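Local atomic coordinates of TssK (Serratia sp. FS14, PDB entry 5Y0E), a protein that probably serves as a baseplate component of the bacterial type VI secretion system, where TssK proteins link the baseplate to the membrane complex. Residues A[47-52]-A[61-66]; A[96-101]-A[167-172]; A[386-391]-A[407-412]; A[344-349]-A[403-408]. All coordinates share one frame; numbering follows the deposited sequence.

Contact 1: A[47-52]-A[61-66]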
loop_
_atom_site.group_PDB
_atom_site.type_symbol
_atom_site.label_atom_id
_atom_site.label_comp_id
_atom_site.label_asym_id
_atom_site.label_seq_id
_atom_site.Cartn_x
_atom_site.Cartn_y
_atom_site.Cartn_z
ATOM N N THR A 47 -9.428 -15.313 -12.145
ATOM C CA THR A 47 -10.788 -15.218 -12.620
ATOM C C THR A 47 -11.502 -16.504 -12.255
ATOM O O THR A 47 -10.890 -17.568 -12.160
ATOM C CB THR A 47 -10.852 -14.983 -14.133
ATOM O OG1 THR A 47 -10.100 -15.985 -14.819
ATOM C CG2 THR A 47 -10.298 -13.645 -14.473
ATOM N N LEU A 48 -12.803 -16.390 -12.030
ATOM C CA LEU A 48 -13.606 -17.524 -11.593
ATOM C C LEU A 48 -15.039 -17.209 -11.959
ATOM O O LEU A 48 -15.588 -16.222 -11.474
ATOM C CB LEU A 48 -13.467 -17.756 -10.094
ATOM C CG LEU A 48 -14.105 -18.992 -9.513
ATOM C CD1 LEU A 48 -13.869 -20.138 -10.432
ATOM C CD2 LEU A 48 -13.484 -19.297 -8.212
ATOM N N ASP A 49 -15.634 -18.014 -12.830
ATOM C CA ASP A 49 -17.016 -17.812 -13.234
ATOM C C ASP A 49 -17.795 -19.093 -13.007
ATOM O O ASP A 49 -17.687 -20.044 -13.785
ATOM C CB ASP A 49 -17.124 -17.376 -14.685
ATOM C CG ASP A 49 -18.547 -16.997 -15.058
ATOM O OD1 ASP A 49 -19.379 -16.792 -14.152
ATOM O OD2 ASP A 49 -18.842 -16.900 -16.262
ATOM N N LEU A 50 -18.602 -19.100 -11.964
ATOM C CA LEU A 50 -19.437 -20.247 -11.680
ATOM C C LEU A 50 -20.716 -20.179 -12.505
ATOM O O LEU A 50 -21.307 -19.113 -12.676
ATOM C CB LEU A 50 -19.747 -20.283 -10.192
ATOM C CG LEU A 50 -20.173 -21.608 -9.621
ATOM C CD1 LEU A 50 -19.622 -21.701 -8.236
ATOM C CD2 LEU A 50 -21.681 -21.668 -9.613
ATOM N N ASP A 51 -21.136 -21.317 -13.036
ATOM C CA ASP A 51 -22.367 -21.336 -13.810
ATOM C C ASP A 51 -23.552 -21.433 -12.866
ATOM O O ASP A 51 -23.760 -22.456 -12.207
ATOM C CB ASP A 51 -22.393 -22.482 -14.807
ATOM C CG ASP A 51 -23.615 -22.424 -15.688
ATOM O OD1 ASP A 51 -23.962 -21.319 -16.165
ATOM O OD2 ASP A 51 -24.246 -23.469 -15.885
ATOM N N GLN A 52 -24.334 -20.368 -12.812
ATOM C CA GLN A 52 -25.464 -20.323 -11.903
ATOM C C GLN A 52 -26.607 -21.191 -12.401
ATOM O O GLN A 52 -27.300 -21.831 -11.603
ATOM C CB GLN A 52 -25.916 -18.879 -11.743
ATOM C CG GLN A 52 -24.891 -18.024 -11.070
ATOM C CD GLN A 52 -24.880 -18.252 -9.580
ATOM O OE1 GLN A 52 -25.918 -18.542 -8.979
ATOM N NE2 GLN A 52 -23.703 -18.132 -8.970
ATOM N N ALA A 61 -20.597 -26.132 -11.535
ATOM C CA ALA A 61 -19.918 -26.039 -12.810
ATOM C C ALA A 61 -19.235 -24.686 -12.951
ATOM O O ALA A 61 -19.812 -23.650 -12.621
ATOM C CB ALA A 61 -20.897 -26.260 -13.950
ATOM N N LEU A 62 -18.019 -24.698 -13.477
ATOM C CA LEU A 62 -17.279 -23.475 -13.756
ATOM C C LEU A 62 -17.405 -23.123 -15.227
ATOM O O LEU A 62 -16.945 -23.874 -16.078
ATOM C CB LEU A 62 -15.814 -23.641 -13.389
ATOM C CG LEU A 62 -15.662 -24.075 -11.953
ATOM C CD1 LEU A 62 -14.213 -24.215 -11.600
ATOM C CD2 LEU A 62 -16.334 -23.060 -11.080
ATOM N N ASN A 63 -18.020 -21.979 -15.522
ATOM C CA ASN A 63 -17.985 -21.454 -16.885
ATOM C C ASN A 63 -16.549 -21.246 -17.363
ATOM O O ASN A 63 -16.189 -21.636 -18.474
ATOM C CB ASN A 63 -18.750 -20.131 -16.960
ATOM C CG ASN A 63 -20.240 -20.312 -17.102
ATOM O OD1 ASN A 63 -20.706 -21.267 -17.709
ATOM N ND2 ASN A 63 -20.999 -19.375 -16.557
ATOM N N ALA A 64 -15.718 -20.630 -16.529
ATOM C CA ALA A 64 -14.376 -20.208 -16.891
ATOM C C ALA A 64 -13.592 -19.976 -15.612
ATOM O O ALA A 64 -14.173 -19.709 -14.563
ATOM C CB ALA A 64 -14.407 -18.935 -17.733
ATOM N N ALA A 65 -12.272 -20.069 -15.710
ATOM C CA ALA A 65 -11.411 -19.784 -14.572
ATOM C C ALA A 65 -9.970 -19.681 -15.043
ATOM O O ALA A 65 -9.597 -20.256 -16.062
ATOM C CB ALA A 65 -11.533 -20.864 -13.501
ATOM N N SER A 66 -9.160 -18.955 -14.280
ATOM C CA SER A 66 -7.730 -18.904 -14.544
ATOM C C SER A 66 -6.995 -18.632 -13.245
ATOM O O SER A 66 -7.540 -18.025 -12.324
ATOM C CB SER A 66 -7.390 -17.847 -15.587
ATOM O OG SER A 66 -7.867 -16.585 -15.192
#
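Asp49 O is gripped by two successive backbone N-H groups of the facing strand. Asn63 N lies 2.6 Å from Asp49 O, but the bond is bent, 122° at the hydrogen, and weak. Ala64 N adds a longer weak bond to Asp49 O, at 3.4 Å. Asn63 and Ala64 therefore both face Asp49, which makes a classic beta bulge between antiparallel strands. The register shifts by one residue there. Firmer bonds lie at and beside the bulge. Asp49 N donates to Ala64 O at 2.8 Å, and Asp51 N donates almost straight to Ala61 O at 2.7 Å.

At the bulge the Asn63 amide lies beside the acidic side chains. Asn63 ND2 makes a weak bond to Asp49 OD2, 3.3 Å long, with the amide and carboxylate planes turned 60° apart. Asn63 OD1 rests against Asp51 CB at 3.6 Å. The Asp51 carboxylate has other partners: its OD2 accepts from Thr53 OG1 and Leu54 N.

Leu48, Leu62 and Ala65 share the opposite face. Leu48 CD1 touches Leu62 CD2 and Ala65 CB, each at 3.9 Å. Phe77 of the next strand, 74-78, packs on Leu62 and Ala65 too.

The strand pair is thus two-sided. Its apolar face is stitched by methyl groups, and on the other the Asn63 amide gives the Asp49 carboxylate a weak partner, probably a modest electrostatic help.

Contact 2: A[96-101]-A[167-172]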
loop_
_atom_site.group_PDB
_atom_site.type_symbol
_atom_site.label_atom_id
_atom_site.label_comp_id
_atom_site.label_asym_id
_atom_site.label_seq_id
_atom_site.Cartn_x
_atom_site.Cartn_y
_atom_site.Cartn_z
ATOM N N GLU A 96 -20.432 -28.461 2.929
ATOM C CA GLU A 96 -19.195 -29.077 2.482
ATOM C C GLU A 96 -18.479 -28.162 1.494
ATOM O O GLU A 96 -19.107 -27.417 0.741
ATOM C CB GLU A 96 -19.470 -30.436 1.854
ATOM C CG GLU A 96 -18.227 -31.151 1.379
ATOM C CD GLU A 96 -17.823 -32.273 2.291
ATOM O OE1 GLU A 96 -18.719 -32.901 2.886
ATOM O OE2 GLU A 96 -16.609 -32.524 2.413
ATOM N N ASN A 97 -17.155 -28.213 1.509
ATOM C CA ASN A 97 -16.352 -27.376 0.631
ATOM C C ASN A 97 -16.070 -28.080 -0.685
ATOM O O ASN A 97 -15.708 -29.255 -0.703
ATOM C CB ASN A 97 -15.044 -26.996 1.307
ATOM C CG ASN A 97 -15.207 -25.843 2.235
ATOM O OD1 ASN A 97 -16.065 -25.003 2.025
ATOM N ND2 ASN A 97 -14.382 -25.781 3.260
ATOM N N VAL A 98 -16.232 -27.347 -1.780
ATOM C CA VAL A 98 -15.926 -27.808 -3.124
ATOM C C VAL A 98 -14.648 -27.131 -3.602
ATOM O O VAL A 98 -14.486 -25.919 -3.456
ATOM C CB VAL A 98 -17.090 -27.500 -4.078
ATOM C CG1 VAL A 98 -16.861 -28.150 -5.414
ATOM C CG2 VAL A 98 -18.375 -27.970 -3.481
ATOM N N VAL A 99 -13.765 -27.906 -4.215
ATOM C CA VAL A 99 -12.462 -27.424 -4.647
ATOM C C VAL A 99 -12.248 -27.672 -6.134
ATOM O O VAL A 99 -12.925 -28.478 -6.766
ATOM C CB VAL A 99 -11.325 -28.087 -3.863
ATOM C CG1 VAL A 99 -11.493 -27.840 -2.398
ATOM C CG2 VAL A 99 -11.298 -29.566 -4.169
ATOM N N LEU A 100 -11.278 -26.954 -6.687
ATOM C CA LEU A 100 -10.702 -27.251 -7.992
ATOM C C LEU A 100 -9.365 -27.919 -7.748
ATOM O O LEU A 100 -8.532 -27.375 -7.033
ATOM C CB LEU A 100 -10.528 -25.979 -8.812
ATOM C CG LEU A 100 -9.963 -26.134 -10.219
ATOM C CD1 LEU A 100 -10.765 -27.156 -10.971
ATOM C CD2 LEU A 100 -9.971 -24.813 -10.948
ATOM N N ALA A 101 -9.190 -29.120 -8.253
ATOM C CA ALA A 101 -7.987 -29.849 -7.968
ATOM C C ALA A 101 -7.230 -30.404 -9.143
ATOM O O ALA A 101 -7.734 -30.520 -10.213
ATOM C CB ALA A 101 -8.301 -30.959 -7.002
ATOM N N GLY A 167 -9.825 -23.662 -3.328
ATOM C CA GLY A 167 -11.213 -23.681 -2.917
ATOM C C GLY A 167 -12.076 -22.830 -3.824
ATOM O O GLY A 167 -11.705 -21.728 -4.204
ATOM N N VAL A 168 -13.260 -23.337 -4.152
ATOM C CA VAL A 168 -14.164 -22.671 -5.076
ATOM C C VAL A 168 -15.392 -22.112 -4.368
ATOM O O VAL A 168 -15.819 -20.993 -4.659
ATOM C CB VAL A 168 -14.578 -23.628 -6.216
ATOM C CG1 VAL A 168 -15.621 -22.984 -7.111
ATOM C CG2 VAL A 168 -13.367 -24.077 -7.007
ATOM N N THR A 169 -15.985 -22.879 -3.455
ATOM C CA THR A 169 -17.270 -22.513 -2.884
ATOM C C THR A 169 -17.647 -23.512 -1.806
ATOM O O THR A 169 -16.991 -24.536 -1.612
ATOM C CB THR A 169 -18.350 -22.454 -3.955
ATOM O OG1 THR A 169 -19.475 -21.750 -3.445
ATOM C CG2 THR A 169 -18.760 -23.832 -4.369
ATOM N N ARG A 170 -18.725 -23.197 -1.103
ATOM C CA ARG A 170 -19.273 -24.089 -0.090
ATOM C C ARG A 170 -20.759 -24.284 -0.331
ATOM O O ARG A 170 -21.502 -23.314 -0.521
ATOM C CB ARG A 170 -19.035 -23.554 1.316
ATOM C CG ARG A 170 -19.936 -24.167 2.369
ATOM C CD ARG A 170 -19.589 -23.659 3.768
ATOM N NE ARG A 170 -18.527 -24.443 4.360
ATOM C CZ ARG A 170 -18.682 -25.215 5.425
ATOM N NH1 ARG A 170 -19.858 -25.279 6.033
ATOM N NH2 ARG A 170 -17.654 -25.909 5.892
ATOM N N VAL A 171 -21.186 -25.536 -0.343
ATOM C CA VAL A 171 -22.604 -25.859 -0.432
ATOM C C VAL A 171 -23.188 -25.837 0.971
ATOM O O VAL A 171 -22.711 -26.540 1.861
ATOM C CB VAL A 171 -22.837 -27.221 -1.096
ATOM C CG1 VAL A 171 -24.320 -27.433 -1.266
ATOM C CG2 VAL A 171 -22.152 -27.297 -2.440
ATOM N N LEU A 172 -24.207 -25.018 1.171
ATOM C CA LEU A 172 -24.872 -24.964 2.463
ATOM C C LEU A 172 -26.076 -25.887 2.523
ATOM O O LEU A 172 -26.282 -26.575 3.525
ATOM C CB LEU A 172 -25.324 -23.542 2.768
ATOM C CG LEU A 172 -24.229 -22.537 3.076
ATOM C CD1 LEU A 172 -24.847 -21.174 3.275
ATOM C CD2 LEU A 172 -23.431 -22.974 4.286
#
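Asn97 and Arg170 face each other across a non-hydrogen-bonded pair, with amide and guanidinium planes 76° apart. Asn97 OD1 comes to the edge of the guanidinium, near its plane, and takes a weak bond from Arg170 NE at 3.4 Å. The same oxygen lies against Arg170 CB. A bend at chi3 (-86°) places NE for this contact. Glu96 N sits over one face of the guanidinium. The amide has a second, weak link, from Asn97 ND2 to Glu156 OE1, and the Arg170 side chain also touches Asp183.

On the other face, Val98 CG2 reaches diagonally to Val171 CG2, 4.0 Å away, and the two side chains are set obliquely. The methyl Thr169 CG2 is 4.0 Å from Val98 CB. Glu96 is on this face too, and its OE2 bonds Ser157 OG. Leu182 of strand 180-182 packs on both Thr169 and Val171.

Val168 N donates to Val98 O at 2.9 Å. Thr169 N adds a weak bond to Val98 O at 3.4 Å. Val168 and Thr169 both face Val98, a classic beta bulge. Val168 CB is directed toward the partner strand, and Val168 CG2 meets Leu100 CB at 3.9 Å. Val98 N bonds Thr169 O at 2.9 Å, and Glu96 and Val171 exchange two backbone bonds.

The pairing therefore rests on backbone bonds and methyl packing. The Asn97-Arg170 link is a loose polar addition, probably of modest electrostatic support.

Contact 3: A[386-391]-A[407-412]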
loop_
_atom_site.group_PDB
_atom_site.type_symbol
_atom_site.label_atom_id
_atom_site.label_comp_id
_atom_site.label_asym_id
_atom_site.label_seq_id
_atom_site.Cartn_x
_atom_site.Cartn_y
_atom_site.Cartn_z
ATOM N N GLY A 386 -42.268 12.022 -2.347
ATOM C CA GLY A 386 -42.465 13.177 -1.511
ATOM C C GLY A 386 -41.456 13.258 -0.383
ATOM O O GLY A 386 -40.962 12.261 0.129
ATOM N N LEU A 387 -41.168 14.486 0.006
ATOM C CA LEU A 387 -40.256 14.796 1.092
ATOM C C LEU A 387 -41.037 15.491 2.192
ATOM O O LEU A 387 -41.667 16.517 1.955
ATOM C CB LEU A 387 -39.104 15.671 0.616
ATOM C CG LEU A 387 -38.367 15.000 -0.534
ATOM C CD1 LEU A 387 -37.524 15.961 -1.350
ATOM C CD2 LEU A 387 -37.543 13.896 0.051
ATOM N N ARG A 388 -40.994 14.930 3.388
ATOM C CA ARG A 388 -41.707 15.458 4.537
ATOM C C ARG A 388 -40.674 15.998 5.513
ATOM O O ARG A 388 -39.736 15.288 5.882
ATOM C CB ARG A 388 -42.558 14.364 5.175
ATOM C CG ARG A 388 -43.076 14.666 6.561
ATOM C CD ARG A 388 -43.901 13.490 7.073
ATOM N NE ARG A 388 -44.840 13.008 6.059
ATOM C CZ ARG A 388 -46.049 13.524 5.864
ATOM N NH1 ARG A 388 -46.842 13.031 4.918
ATOM N NH2 ARG A 388 -46.460 14.538 6.616
ATOM N N THR A 389 -40.845 17.250 5.917
ATOM C CA THR A 389 -39.989 17.835 6.938
ATOM C C THR A 389 -40.128 17.073 8.247
ATOM O O THR A 389 -41.221 16.674 8.637
ATOM C CB THR A 389 -40.352 19.306 7.146
ATOM O OG1 THR A 389 -39.977 20.051 5.989
ATOM C CG2 THR A 389 -39.633 19.878 8.328
ATOM N N MET A 390 -39.044 16.858 8.898
ATOM C CA MET A 390 -39.143 16.193 10.175
ATOM C C MET A 390 -38.950 17.201 11.289
ATOM O O MET A 390 -37.972 17.951 11.283
ATOM C CB MET A 390 -38.103 15.090 10.283
ATOM C CG MET A 390 -38.107 14.133 9.122
ATOM S SD MET A 390 -36.886 12.828 9.310
ATOM C CE MET A 390 -37.569 11.850 10.618
ATOM N N PRO A 391 -39.835 17.264 12.228
ATOM C CA PRO A 391 -39.726 18.299 13.261
ATOM C C PRO A 391 -38.703 17.962 14.327
ATOM O O PRO A 391 -38.146 18.868 14.949
ATOM C CB PRO A 391 -41.146 18.373 13.829
ATOM C CG PRO A 391 -42.005 17.624 12.857
ATOM C CD PRO A 391 -41.134 16.585 12.254
ATOM N N GLU A 407 -37.868 13.488 5.625
ATOM C CA GLU A 407 -38.152 12.087 5.394
ATOM C C GLU A 407 -38.788 11.931 4.021
ATOM O O GLU A 407 -39.544 12.795 3.573
ATOM C CB GLU A 407 -39.070 11.547 6.483
ATOM C CG GLU A 407 -39.302 10.055 6.441
ATOM C CD GLU A 407 -39.664 9.496 7.807
ATOM O OE1 GLU A 407 -40.101 10.289 8.670
ATOM O OE2 GLU A 407 -39.499 8.276 8.015
ATOM N N LEU A 408 -38.441 10.847 3.336
ATOM C CA LEU A 408 -39.100 10.495 2.091
ATOM C C LEU A 408 -40.452 9.863 2.381
ATOM O O LEU A 408 -40.587 9.050 3.299
ATOM C CB LEU A 408 -38.244 9.532 1.281
ATOM C CG LEU A 408 -37.117 10.169 0.471
ATOM C CD1 LEU A 408 -36.014 10.682 1.358
ATOM C CD2 LEU A 408 -36.558 9.179 -0.520
ATOM N N GLU A 409 -41.469 10.327 1.675
ATOM C CA GLU A 409 -42.808 9.835 1.896
ATOM C C GLU A 409 -42.943 8.530 1.208
ATOM O O GLU A 409 -42.694 8.421 0.028
ATOM C CB GLU A 409 -43.844 10.803 1.359
ATOM C CG GLU A 409 -43.682 12.222 1.861
ATOM C CD GLU A 409 -44.966 13.019 1.814
ATOM O OE1 GLU A 409 -45.688 12.933 0.810
ATOM O OE2 GLU A 409 -45.260 13.731 2.785
ATOM N N LYS A 410 -43.318 7.528 1.974
ATOM C CA LYS A 410 -43.512 6.217 1.432
ATOM C C LYS A 410 -44.970 6.106 1.074
ATOM O O LYS A 410 -45.817 6.744 1.663
ATOM C CB LYS A 410 -43.128 5.170 2.453
ATOM C CG LYS A 410 -41.815 5.471 3.146
ATOM C CD LYS A 410 -41.225 4.235 3.787
ATOM C CE LYS A 410 -41.146 3.097 2.797
ATOM N NZ LYS A 410 -39.952 2.247 3.020
ATOM N N GLY A 411 -45.261 5.279 0.093
ATOM C CA GLY A 411 -46.620 5.128 -0.359
ATOM C C GLY A 411 -46.696 5.545 -1.807
ATOM O O GLY A 411 -45.750 6.063 -2.370
ATOM N N GLY A 412 -47.833 5.301 -2.427
ATOM C CA GLY A 412 -48.002 5.644 -3.819
ATOM C C GLY A 412 -47.559 4.499 -4.687
ATOM O O GLY A 412 -47.182 3.458 -4.199
#
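Leu387 and Arg388 pair antiparallel with Leu408 and Glu407, the first couple non-hydrogen-bonded and the second hydrogen-bonded. Arg388 N donates to Glu407 O at 2.6 Å, and Glu407 N returns a bond of the same length to Arg388 O. Glu409 N also donates to Gly386 O.

Arg388 and Glu409 form a salt bridge, with NH1 of Arg388 2.7 Å from OE2 of Glu409. The side chains cross at about a right angle, yet their flat groups are only 17° from parallel. Glu409 OE2 lies over one face of the guanidinium, 3.2 Å from Arg388 CZ. A bend at chi3 (-46°) places Arg388 NE, which is also near this oxygen. Glu409 CG rests on Gly386 O, at 3.2 Å.

Strand 387-389 is the outermost strand, within this chain, of a large antiparallel sheet, and 404-408 is its neighbour. On the face away from Arg388 and Glu407, Leu387 and Leu408 lie side by side and point the same way. Leu387 CD2 meets Leu408 CG at 3.8 Å, and Ile368 packs on both leucines. Met390, two residues on from Arg388, crosses Glu407 obliquely. Met390 SD touches Glu407 CB at 3.8 Å, while the methyl CE of Met390 reaches Glu407 OE1 at 3.6 Å.

Contact 4: A[344-349]-A[403-408]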
loop_
_atom_site.group_PDB
_atom_site.type_symbol
_atom_site.label_atom_id
_atom_site.label_comp_id
_atom_site.label_asym_id
_atom_site.label_seq_id
_atom_site.Cartn_x
_atom_site.Cartn_y
_atom_site.Cartn_z
ATOM N N GLY A 344 -36.005 3.315 6.438
ATOM C CA GLY A 344 -36.567 4.618 6.185
ATOM C C GLY A 344 -35.506 5.417 5.448
ATOM O O GLY A 344 -34.359 5.031 5.352
ATOM N N PHE A 345 -35.862 6.576 4.948
ATOM C CA PHE A 345 -34.867 7.322 4.203
ATOM C C PHE A 345 -35.000 8.804 4.495
ATOM O O PHE A 345 -36.107 9.345 4.471
ATOM C CB PHE A 345 -35.007 7.027 2.715
ATOM C CG PHE A 345 -34.633 5.627 2.360
ATOM C CD1 PHE A 345 -33.324 5.304 2.064
ATOM C CD2 PHE A 345 -35.576 4.624 2.350
ATOM C CE1 PHE A 345 -32.967 4.009 1.748
ATOM C CE2 PHE A 345 -35.221 3.327 2.037
ATOM C CZ PHE A 345 -33.916 3.019 1.737
ATOM N N VAL A 346 -33.873 9.449 4.794
ATOM C CA VAL A 346 -33.858 10.842 5.225
ATOM C C VAL A 346 -32.760 11.595 4.488
ATOM O O VAL A 346 -31.662 11.077 4.273
ATOM C CB VAL A 346 -33.649 10.983 6.748
ATOM C CG1 VAL A 346 -33.775 12.411 7.149
ATOM C CG2 VAL A 346 -34.645 10.177 7.510
ATOM N N LEU A 347 -33.024 12.850 4.225
ATOM C CA LEU A 347 -32.081 13.728 3.598
ATOM C C LEU A 347 -31.710 14.833 4.567
ATOM O O LEU A 347 -32.545 15.577 4.959
ATOM C CB LEU A 347 -32.739 14.367 2.412
ATOM C CG LEU A 347 -32.438 13.789 1.069
ATOM C CD1 LEU A 347 -33.069 14.708 0.075
ATOM C CD2 LEU A 347 -30.947 13.757 0.873
ATOM N N ALA A 348 -30.458 14.933 4.954
ATOM C CA ALA A 348 -30.029 15.971 5.851
ATOM C C ALA A 348 -29.557 17.036 4.924
ATOM O O ALA A 348 -28.697 16.796 4.145
ATOM C CB ALA A 348 -28.898 15.473 6.710
ATOM N N VAL A 349 -30.113 18.225 5.035
ATOM C CA VAL A 349 -29.808 19.297 4.119
ATOM C C VAL A 349 -29.498 20.627 4.774
ATOM O O VAL A 349 -30.078 20.963 5.760
ATOM C CB VAL A 349 -31.030 19.465 3.202
ATOM C CG1 VAL A 349 -30.843 20.509 2.132
ATOM C CG2 VAL A 349 -31.400 18.149 2.579
ATOM N N TYR A 403 -29.095 21.926 10.148
ATOM C CA TYR A 403 -29.596 21.177 9.014
ATOM C C TYR A 403 -31.088 20.932 9.165
ATOM O O TYR A 403 -31.636 20.910 10.265
ATOM C CB TYR A 403 -28.886 19.834 8.869
ATOM C CG TYR A 403 -27.505 19.874 8.288
ATOM C CD1 TYR A 403 -26.517 20.675 8.833
ATOM C CD2 TYR A 403 -27.176 19.076 7.214
ATOM C CE1 TYR A 403 -25.247 20.684 8.317
ATOM C CE2 TYR A 403 -25.921 19.077 6.692
ATOM C CZ TYR A 403 -24.952 19.881 7.240
ATOM O OH TYR A 403 -23.688 19.869 6.699
ATOM N N THR A 404 -31.732 20.729 8.035
ATOM C CA THR A 404 -33.117 20.335 7.979
ATOM C C THR A 404 -33.169 18.908 7.490
ATOM O O THR A 404 -32.374 18.506 6.642
ATOM C CB THR A 404 -33.907 21.244 7.056
ATOM O OG1 THR A 404 -33.810 22.571 7.548
ATOM C CG2 THR A 404 -35.351 20.868 7.033
ATOM N N TYR A 405 -34.095 18.147 8.044
ATOM C CA TYR A 405 -34.184 16.722 7.812
ATOM C C TYR A 405 -35.516 16.438 7.161
ATOM O O TYR A 405 -36.566 16.756 7.721
ATOM C CB TYR A 405 -34.028 15.956 9.115
ATOM C CG TYR A 405 -32.644 16.092 9.631
ATOM C CD1 TYR A 405 -32.234 17.251 10.277
ATOM C CD2 TYR A 405 -31.727 15.083 9.442
ATOM C CE1 TYR A 405 -30.964 17.384 10.720
ATOM C CE2 TYR A 405 -30.453 15.208 9.884
ATOM C CZ TYR A 405 -30.070 16.355 10.515
ATOM O OH TYR A 405 -28.783 16.440 10.953
ATOM N N PHE A 406 -35.467 15.867 5.975
ATOM C CA PHE A 406 -36.652 15.528 5.217
ATOM C C PHE A 406 -36.757 14.021 5.158
ATOM O O PHE A 406 -35.829 13.352 4.705
ATOM C CB PHE A 406 -36.577 16.113 3.814
ATOM C CG PHE A 406 -36.492 17.590 3.796
ATOM C CD1 PHE A 406 -37.635 18.354 3.830
ATOM C CD2 PHE A 406 -35.272 18.221 3.753
ATOM C CE1 PHE A 406 -37.569 19.712 3.813
ATOM C CE2 PHE A 406 -35.202 19.595 3.736
ATOM C CZ PHE A 406 -36.355 20.338 3.762
ATOM N N GLU A 407 -37.868 13.488 5.625
ATOM C CA GLU A 407 -38.152 12.087 5.394
ATOM C C GLU A 407 -38.788 11.931 4.021
ATOM O O GLU A 407 -39.544 12.795 3.573
ATOM C CB GLU A 407 -39.070 11.547 6.483
ATOM C CG GLU A 407 -39.302 10.055 6.441
ATOM C CD GLU A 407 -39.664 9.496 7.807
ATOM O OE1 GLU A 407 -40.101 10.289 8.670
ATOM O OE2 GLU A 407 -39.499 8.276 8.015
ATOM N N LEU A 408 -38.441 10.847 3.336
ATOM C CA LEU A 408 -39.100 10.495 2.091
ATOM C C LEU A 408 -40.452 9.863 2.381
ATOM O O LEU A 408 -40.587 9.050 3.299
ATOM C CB LEU A 408 -38.244 9.532 1.281
ATOM C CG LEU A 408 -37.117 10.169 0.471
ATOM C CD1 LEU A 408 -36.014 10.682 1.358
ATOM C CD2 LEU A 408 -36.558 9.179 -0.520
#
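Segments 344-349 and 403-408 run antiparallel, their strand axes 153° apart, and five backbone hydrogen bonds join them without a bulge. Leu347 with Phe406 and Val349 with Thr404 are the hydrogen-bonded pairs. Val349 N to Thr404 O and Thr404 N to Val349 O are both 2.8 Å.

Aromatic rings carry much of the side-chain packing. Ala348 CB meets Tyr405 CE2 at 3.5 Å. Val346 CG1 lies at the edge of the same ring. Tyr403 comes from the strand end and brings its ring edge to Ala348, with Tyr403 CD2 3.9 Å from Ala348 C.

On the other face, Val349 and Phe406 cross at about a right angle. Val349 CG2 touches the edge of the Phe406 ring at CD2, 4.0 Å away. Phe362 of helix 355-365 covers Leu347, Val349 and Phe406.

At the far end of the pair, Phe345 CB packs on Leu408 CD1 at 4.0 Å.

Both tyrosine hydroxyls have partners beyond the pair: Tyr403 OH bonds Asp436 OD2 and Tyr405 OH bonds His400 N. The strands are thus held by regular backbone bonds within an apolar setting, and the tyrosines carry their polar ends to partners outside it.

Overall arrangement
The contacts fall into two separate groups; contacts 1 and 2 lie across the chain's centre from contact 4. Contacts 1 and 2 belong to different sheets but touch, through Leu62 CD2 and Val168 CG1 at 4.0 Å. Both are partly buried and contain a classic beta bulge. Contacts 3 and 4 share strand 404-408 and lie in one sheet, with centres about 8 Å apart. Contact 4 is the buried, aromatic one. Contact 3 is at the surface, and its side-chain chemistry is led by a salt bridge. The two groups do not touch: their nearest atoms are about 25 Å apart, between contacts 1 and 4.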